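Local coordinates for uncharacterized protein (Bacteroides vulgatus, PDB 4FMR) that is of unknown function but probably binds DNA, joining a domain related to the HU and IHF proteins to a second domain with an Ig-like fold, at residues V89-N93 and A94-A98; V191-P195 and S196-I200. All coordinates share one frame; numbering follows the deposited sequence.

Contact 1. Residues V89-N93 and A94-A98; sequences VAKQN and AWDAA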
loop_
_atom_site.group_PDB
_atom_site.type_symbol
_atom_site.label_atom_id
_atom_site.label_comp_id
_atom_site.label_asym_id
_atom_site.label_seq_id
_atom_site.Cartn_x
_atom_site.Cartn_y
_atom_site.Cartn_z
ATOM N N VAL B 89 -14.769 -14.048 -2.274
ATOM C CA VAL B 89 -16.170 -14.057 -2.698
ATOM C C VAL B 89 -17.100 -14.229 -1.481
ATOM O O VAL B 89 -16.761 -14.959 -0.536
ATOM C CB VAL B 89 -16.354 -15.241 -3.717
ATOM C CG1 VAL B 89 -17.813 -15.463 -4.104
ATOM C CG2 VAL B 89 -15.498 -15.042 -4.961
ATOM N N ALA B 90 -18.295 -13.604 -1.545
ATOM C CA ALA B 90 -19.356 -13.817 -0.577
ATOM C C ALA B 90 -20.101 -15.141 -0.914
ATOM O O ALA B 90 -20.823 -15.230 -1.927
ATOM C CB ALA B 90 -20.310 -12.637 -0.573
ATOM N N LYS B 91 -19.869 -16.186 -0.101
ATOM C CA LYS B 91 -20.535 -17.486 -0.263
ATOM C C LYS B 91 -21.776 -17.495 0.603
ATOM O O LYS B 91 -21.693 -17.261 1.813
ATOM C CB LYS B 91 -19.598 -18.660 0.083
ATOM C CG LYS B 91 -18.398 -18.786 -0.850
ATOM C CD LYS B 91 -17.460 -19.880 -0.405
ATOM C CE LYS B 91 -16.366 -20.112 -1.416
ATOM N NZ LYS B 91 -15.520 -21.285 -1.063
ATOM N N GLN B 92 -22.941 -17.696 -0.033
ATOM C CA GLN B 92 -24.267 -17.728 0.601
ATOM C C GLN B 92 -24.558 -16.398 1.334
ATOM O O GLN B 92 -25.184 -16.394 2.403
ATOM C CB GLN B 92 -24.417 -18.940 1.552
ATOM C CG GLN B 92 -24.370 -20.287 0.840
ATOM C CD GLN B 92 -24.343 -21.452 1.801
ATOM O OE1 GLN B 92 -23.470 -22.324 1.719
ATOM N NE2 GLN B 92 -25.295 -21.497 2.733
ATOM N N ASN B 93 -24.098 -15.268 0.738
ATOM C CA ASN B 93 -24.346 -13.900 1.226
ATOM C C ASN B 93 -23.940 -13.720 2.722
ATOM O O ASN B 93 -24.611 -13.010 3.489
ATOM C CB ASN B 93 -25.848 -13.566 1.030
ATOM C CG ASN B 93 -26.294 -13.422 -0.415
ATOM O OD1 ASN B 93 -25.550 -13.675 -1.375
ATOM N ND2 ASN B 93 -27.522 -12.957 -0.599
ATOM N N ALA B 94 -22.851 -14.411 3.128
ATOM C CA ALA B 94 -22.368 -14.408 4.504
ATOM C C ALA B 94 -20.873 -14.543 4.555
ATOM O O ALA B 94 -20.262 -15.233 3.733
ATOM C CB ALA B 94 -23.018 -15.540 5.304
ATOM N N TRP B 95 -20.282 -13.886 5.546
ATOM C CA TRP B 95 -18.861 -13.935 5.775
ATOM C C TRP B 95 -18.465 -15.371 6.192
ATOM O O TRP B 95 -19.090 -15.966 7.074
ATOM C CB TRP B 95 -18.475 -12.892 6.838
ATOM C CG TRP B 95 -17.001 -12.823 7.102
ATOM C CD1 TRP B 95 -16.292 -13.559 8.003
ATOM C CD2 TRP B 95 -16.052 -11.983 6.429
ATOM N NE1 TRP B 95 -14.955 -13.232 7.933
ATOM C CE2 TRP B 95 -14.784 -12.252 6.987
ATOM C CE3 TRP B 95 -16.145 -11.059 5.373
ATOM C CZ2 TRP B 95 -13.625 -11.602 6.552
ATOM C CZ3 TRP B 95 -14.997 -10.418 4.939
ATOM C CH2 TRP B 95 -13.762 -10.663 5.548
ATOM N N ASP B 96 -17.474 -15.924 5.504
ATOM C CA ASP B 96 -16.891 -17.233 5.762
ATOM C C ASP B 96 -15.420 -17.025 6.119
ATOM O O ASP B 96 -14.612 -16.732 5.236
ATOM C CB ASP B 96 -17.064 -18.163 4.544
ATOM C CG ASP B 96 -16.529 -19.577 4.705
ATOM O OD1 ASP B 96 -16.452 -20.061 5.857
ATOM O OD2 ASP B 96 -16.252 -20.224 3.678
ATOM N N ALA B 97 -15.085 -17.176 7.412
ATOM C CA ALA B 97 -13.754 -16.974 7.986
ATOM C C ALA B 97 -12.664 -17.829 7.320
ATOM O O ALA B 97 -11.488 -17.471 7.396
ATOM C CB ALA B 97 -13.790 -17.279 9.471
ATOM N N ALA B 98 -13.043 -18.950 6.688
ATOM C CA ALA B 98 -12.092 -19.851 6.033
ATOM C C ALA B 98 -11.750 -19.413 4.583
ATOM O O ALA B 98 -10.743 -19.881 4.041
ATOM C CB ALA B 98 -12.660 -21.266 6.021
HETATM O O HOH W 1 -18.255 -16.082 2.193
#
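Lys91 and Ala94 meet across a tight reverse turn with Gln92 and Asn93 at its corner. Both corner residues have positive phi (59° and 53°) and lie in the left-handed helical region, close to a type III' turn. The bond that closes it, from Ala94 N to Lys91 O, is weak at 3.3 Å. A water gives the turn a second link. It accepts from Lys91 N at 2.8 Å and donates to Ala94 O at 2.7 Å.

The side chains add little across the turn. Lys91 is stretched out, with its outer torsions all near 180°, and passes near Asp96. Its CD comes within 4.3 Å of Asp96 OD2. The charged ends do not pair: Lys91 NZ stays 4.9 Å from Asp96 OD2. That oxygen is hydrogen-bonded to the hydroxyl of Thr99 instead. Trp95 turns away from the segment 89-93. Its ring meets Phe86 and also Phe25 of the second subunit.

The loop links strands 80-87 and 101-108. In HU and IHF the DNA-binding arms extend between the corresponding strands, so this loop probably takes their position. Here it lies against the second subunit, which also forms backbone hydrogen bonds with Ala90. The turn itself is closed by one weak direct bond and a water bridge, while the attraction between Lys91 and Asp96 would be modest and open to screening by solvent.

Contact 2. Residues V191-P195 and S196-I200; sequences VLNEP and SRLII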
loop_
_atom_site.group_PDB
_atom_site.type_symbol
_atom_site.label_atom_id
_atom_site.label_comp_id
_atom_site.label_asym_id
_atom_site.label_seq_id
_atom_site.Cartn_x
_atom_site.Cartn_y
_atom_site.Cartn_z
ATOM N N VAL B 191 9.808 -24.744 -5.321
ATOM C CA VAL B 191 8.801 -25.344 -6.207
ATOM C C VAL B 191 9.184 -25.195 -7.698
ATOM O O VAL B 191 8.916 -26.097 -8.486
ATOM C CB VAL B 191 7.433 -24.689 -5.900
ATOM C CG1 VAL B 191 6.319 -25.303 -6.740
ATOM C CG2 VAL B 191 7.123 -24.824 -4.425
ATOM N N LEU B 192 9.739 -24.038 -8.076
ATOM C CA LEU B 192 10.202 -23.741 -9.429
ATOM C C LEU B 192 11.626 -23.263 -9.294
ATOM O O LEU B 192 11.888 -22.335 -8.523
ATOM C CB LEU B 192 9.285 -22.722 -10.174
ATOM C CG LEU B 192 9.630 -22.469 -11.675
ATOM C CD1 LEU B 192 9.586 -23.758 -12.496
ATOM C CD2 LEU B 192 8.723 -21.437 -12.288
ATOM N N ASN B 193 12.554 -23.966 -9.956
ATOM C CA ASN B 193 13.993 -23.719 -9.853
ATOM C C ASN B 193 14.625 -23.352 -11.222
ATOM O O ASN B 193 15.482 -24.070 -11.734
ATOM C CB ASN B 193 14.675 -24.974 -9.262
ATOM C CG ASN B 193 16.049 -24.711 -8.689
ATOM O OD1 ASN B 193 16.409 -23.572 -8.426
ATOM N ND2 ASN B 193 16.850 -25.760 -8.475
ATOM N N GLU B 194 14.205 -22.233 -11.801
ATOM C CA GLU B 194 14.699 -21.773 -13.100
ATOM C C GLU B 194 15.750 -20.639 -12.940
ATOM O O GLU B 194 15.731 -19.951 -11.907
ATOM C CB GLU B 194 13.523 -21.285 -13.962
ATOM C CG GLU B 194 12.573 -22.381 -14.422
ATOM C CD GLU B 194 11.360 -21.920 -15.216
ATOM O OE1 GLU B 194 10.917 -20.754 -15.063
ATOM O OE2 GLU B 194 10.807 -22.769 -15.946
ATOM N N PRO B 195 16.658 -20.425 -13.946
ATOM C CA PRO B 195 17.671 -19.353 -13.817
ATOM C C PRO B 195 17.074 -17.952 -13.628
ATOM O O PRO B 195 17.559 -17.208 -12.768
ATOM C CB PRO B 195 18.449 -19.431 -15.139
ATOM C CG PRO B 195 18.218 -20.797 -15.652
ATOM C CD PRO B 195 16.842 -21.181 -15.210
ATOM N N SER B 196 15.993 -17.615 -14.363
ATOM C CA SER B 196 15.381 -16.285 -14.295
ATOM C C SER B 196 14.252 -16.160 -13.256
ATOM O O SER B 196 13.763 -15.042 -13.040
ATOM C CB SER B 196 14.830 -15.885 -15.661
ATOM O OG SER B 196 15.880 -15.583 -16.566
ATOM N N ARG B 197 13.839 -17.280 -12.622
ATOM C CA ARG B 197 12.717 -17.260 -11.686
ATOM C C ARG B 197 12.700 -18.447 -10.709
ATOM O O ARG B 197 12.730 -19.619 -11.112
ATOM C CB ARG B 197 11.413 -17.261 -12.507
ATOM C CG ARG B 197 10.108 -17.423 -11.745
ATOM C CD ARG B 197 8.943 -17.330 -12.708
ATOM N NE ARG B 197 9.053 -18.332 -13.766
ATOM C CZ ARG B 197 8.190 -18.472 -14.763
ATOM N NH1 ARG B 197 7.140 -17.665 -14.863
ATOM N NH2 ARG B 197 8.375 -19.412 -15.675
ATOM N N LEU B 198 12.608 -18.121 -9.423
ATOM C CA LEU B 198 12.427 -19.095 -8.349
ATOM C C LEU B 198 11.073 -18.920 -7.711
ATOM O O LEU B 198 10.713 -17.795 -7.360
ATOM C CB LEU B 198 13.497 -19.005 -7.231
ATOM C CG LEU B 198 14.961 -19.190 -7.550
ATOM C CD1 LEU B 198 15.803 -18.958 -6.285
ATOM C CD2 LEU B 198 15.237 -20.558 -8.164
ATOM N N ILE B 199 10.362 -20.029 -7.484
ATOM C CA ILE B 199 9.125 -20.034 -6.717
ATOM C C ILE B 199 9.415 -20.815 -5.444
ATOM O O ILE B 199 9.873 -21.965 -5.491
ATOM C CB ILE B 199 7.856 -20.535 -7.459
ATOM C CG1 ILE B 199 7.628 -19.694 -8.748
ATOM C CG2 ILE B 199 6.624 -20.439 -6.506
ATOM C CD1 ILE B 199 6.490 -20.133 -9.654
ATOM N N ILE B 200 9.205 -20.170 -4.304
ATOM C CA ILE B 200 9.458 -20.824 -3.026
ATOM C C ILE B 200 8.195 -20.808 -2.197
ATOM O O ILE B 200 7.310 -20.002 -2.444
ATOM C CB ILE B 200 10.676 -20.181 -2.233
ATOM C CG1 ILE B 200 10.409 -18.703 -1.850
ATOM C CG2 ILE B 200 11.996 -20.347 -3.009
ATOM C CD1 ILE B 200 11.351 -18.047 -0.831
#
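Glu194 and Arg197 form a salt bridge beside the turn of a beta hairpin. Arg197 NH2 donates to Glu194 OE1 at 2.9 Å, nearly straight at 161°, and meets the syn lone pair of that oxygen. Arg197 NE adds a weak bond to the same oxygen. The two flat groups are nearly coplanar, with the carboxylate at the guanidinium edge. A bend at chi3 (57°) in the otherwise extended Arg197 turns the guanidinium toward Glu194.

The same two residues close the hairpin through their backbones. Glu194 N donates to Arg197 O at 3.1 Å, and a weak return bond runs from Arg197 N to Glu194 O. Pro195 and Ser196 make the corner, a type I turn. Further along, Ile199 N donates to Leu192 O at 3.0 Å. Val191 and Leu192 both face Ile199 in a classic beta bulge. Val191 N reaches Ile199 O at 2.8 Å, whereas the bond from Leu192 N to that oxygen is weak.

Leu192 and Ile199 pack on one face of the sheet, with Leu192 CD2 3.7 Å from Ile199 CD1. Leu192 CD2 also lies obliquely against the Arg197 guanidinium. Strand 190-193 is the outermost strand of its sheet in this Ig-like domain. Leu198 points to the other face and touches Val215 of strand 209-217. Beside it, Asn193 OD1 accepts a hydrogen bond from Val163 N and sits 3.2 Å from Leu198 CD2.

How the contacts relate
Contacts 1 and 2 are both local turns at the surface, but they share no elements. Contact 1 lies in the DNA-binding domain and contact 2 in the Ig-like domain. Their centres are about 34 Å apart, and their nearest atoms about 19 Å. Contact 1 is an irregular loop bridged by water, without a buried residue, and it meets the second subunit. Contact 2 is a beta hairpin with one bulge, direct backbone bonds, a salt bridge and apolar pairs, and no other chain of the assembly touches it. Opposite charges come near each other in both, yet they pair only in contact 2. Residues 196-200 also reach inward, where Leu198 and Ile200 are buried.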